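Local coordinates for DNA repair protein PprA (Deinococcus deserti, PDB 6MC8), which probably binds DNA and assembles into filaments, acting in radiation-induced DNA damage repair and genome segregation, at residues A[66-69]-A[70-73]. The protein carries 2 engineered substitutions. Residues are numbered along the deposited sequence; the frame is centred on the assembly and turned at random.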
loop_
_atom_site.group_PDB
_atom_site.type_symbol
_atom_site.label_atom_id
_atom_site.label_comp_id
_atom_site.label_asym_id
_atom_site.label_seq_id
_atom_site.Cartn_x
_atom_site.Cartn_y
_atom_site.Cartn_z
ATOM N N GLU A 66 -18.926 -24.761 -1.017
ATOM C CA GLU A 66 -18.962 -23.400 -0.494
ATOM C C GLU A 66 -17.883 -22.532 -1.125
ATOM O O GLU A 66 -18.026 -21.307 -1.188
ATOM C CB GLU A 66 -18.823 -23.424 1.027
ATOM C CG GLU A 66 -20.073 -23.904 1.740
ATOM C CD GLU A 66 -19.866 -24.118 3.220
ATOM O OE1 GLU A 66 -18.708 -24.065 3.673
ATOM O OE2 GLU A 66 -20.863 -24.342 3.929
ATOM N N ALA A 67 -16.798 -23.144 -1.596
ATOM C CA ALA A 67 -15.792 -22.389 -2.332
ATOM C C ALA A 67 -16.317 -21.968 -3.698
ATOM O O ALA A 67 -15.997 -20.879 -4.184
ATOM C CB ALA A 67 -14.514 -23.211 -2.475
ATOM N N GLN A 68 -17.132 -22.816 -4.325
ATOM C CA GLN A 68 -17.723 -22.456 -5.606
ATOM C C GLN A 68 -18.860 -21.460 -5.426
ATOM O O GLN A 68 -19.068 -20.591 -6.278
ATOM C CB GLN A 68 -18.207 -23.711 -6.328
ATOM C CG GLN A 68 -18.693 -23.486 -7.744
ATOM C CD GLN A 68 -17.583 -23.064 -8.677
ATOM O OE1 GLN A 68 -16.457 -23.533 -8.567
ATOM N NE2 GLN A 68 -17.904 -22.196 -9.620
ATOM N N LEU A 69 -19.561 -21.538 -4.300
ATOM C CA LEU A 69 -20.656 -20.593 -3.996
ATOM C C LEU A 69 -20.087 -19.190 -3.816
ATOM O O LEU A 69 -20.662 -18.251 -4.296
ATOM C CB LEU A 69 -21.405 -21.070 -2.755
ATOM C CG LEU A 69 -22.370 -22.219 -2.979
ATOM C CD1 LEU A 69 -22.994 -22.622 -1.682
ATOM C CD2 LEU A 69 -23.442 -21.831 -3.937
ATOM N N THR A 70 -18.971 -19.117 -3.129
ATOM C CA THR A 70 -18.227 -17.882 -2.877
ATOM C C THR A 70 -17.667 -17.345 -4.182
ATOM O O THR A 70 -17.660 -16.179 -4.339
ATOM C CB THR A 70 -17.147 -18.157 -1.839
ATOM O OG1 THR A 70 -17.870 -18.565 -0.693
ATOM C CG2 THR A 70 -16.291 -16.962 -1.523
ATOM N N GLN A 71 -17.181 -18.219 -5.044
ATOM C CA GLN A 71 -16.590 -17.783 -6.317
ATOM C C GLN A 71 -17.673 -17.156 -7.176
ATOM O O GLN A 71 -17.423 -16.123 -7.715
ATOM C CB GLN A 71 -15.845 -18.930 -6.989
ATOM C CG GLN A 71 -15.371 -18.608 -8.391
ATOM C CD GLN A 71 -14.686 -19.733 -9.120
ATOM O OE1 GLN A 71 -15.234 -20.363 -9.994
ATOM N NE2 GLN A 71 -13.448 -19.993 -8.772
ATOM N N GLU A 72 -18.855 -17.750 -7.191
ATOM C CA GLU A 72 -19.919 -17.265 -8.055
ATOM C C GLU A 72 -20.587 -16.026 -7.474
ATOM O O GLU A 72 -21.064 -15.167 -8.220
ATOM C CB GLU A 72 -20.930 -18.381 -8.292
ATOM C CG GLU A 72 -20.368 -19.519 -9.113
ATOM C CD GLU A 72 -21.352 -20.645 -9.311
ATOM O OE1 GLU A 72 -22.432 -20.608 -8.698
ATOM O OE2 GLU A 72 -21.046 -21.573 -10.084
ATOM N N LEU A 73 -20.623 -15.917 -6.144
ATOM C CA LEU A 73 -21.166 -14.724 -5.502
ATOM C C LEU A 73 -20.270 -13.514 -5.730
ATOM O O LEU A 73 -20.763 -12.396 -5.912
ATOM C CB LEU A 73 -21.350 -14.977 -4.009
ATOM C CG LEU A 73 -21.912 -13.860 -3.131
ATOM C CD1 LEU A 73 -23.358 -13.556 -3.456
ATOM C CD2 LEU A 73 -21.745 -14.212 -1.677
#
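Gln-68 and Glu-72 lie one turn apart on helix 62-80, joined by the backbone bond from Glu-72 N to Gln-68 O (3.0 Å) and by a second bond between their side chains. With CG anti to the backbone N (chi1 -173°) and a bend at chi2, the Gln-68 amide leans toward the C-terminal end. Its NE2 donates to Glu-72 OE2 at 3.2 Å; OE2 lies nearly in the amide plane, while NE2 sits above the carboxylate plane. Cutting Gln-68 back to an alanine would probably leave Glu-72 OE2 without one of its donors and Glu-72 CG less covered. Packing is also tight at Glu-66 O, which accepts both Thr-70 N and Thr-70 OG1, the hydroxyl at 2.8 Å and almost in line with the C=O bond. The exposed side is looser: the bond from Gln-68 NE2 to Gln-71 OE1 is weak (3.3 Å), and Gln-71 N bonds to Ala-67 O in the regular helical pattern. Buried Leu-69 packs on Phe-39 of helix 35-43, Val-52 of helix 52-57 and Leu-93. Glu-72 OE1 is hydrogen-bonded to Ser-50 OG and OE2 to Asp-51 N, while hydrogen bonds from Ala-91 N to Thr-70 OG1 and Leu-93 N to Glu-66 OE2 fasten the helix to strand 89-95.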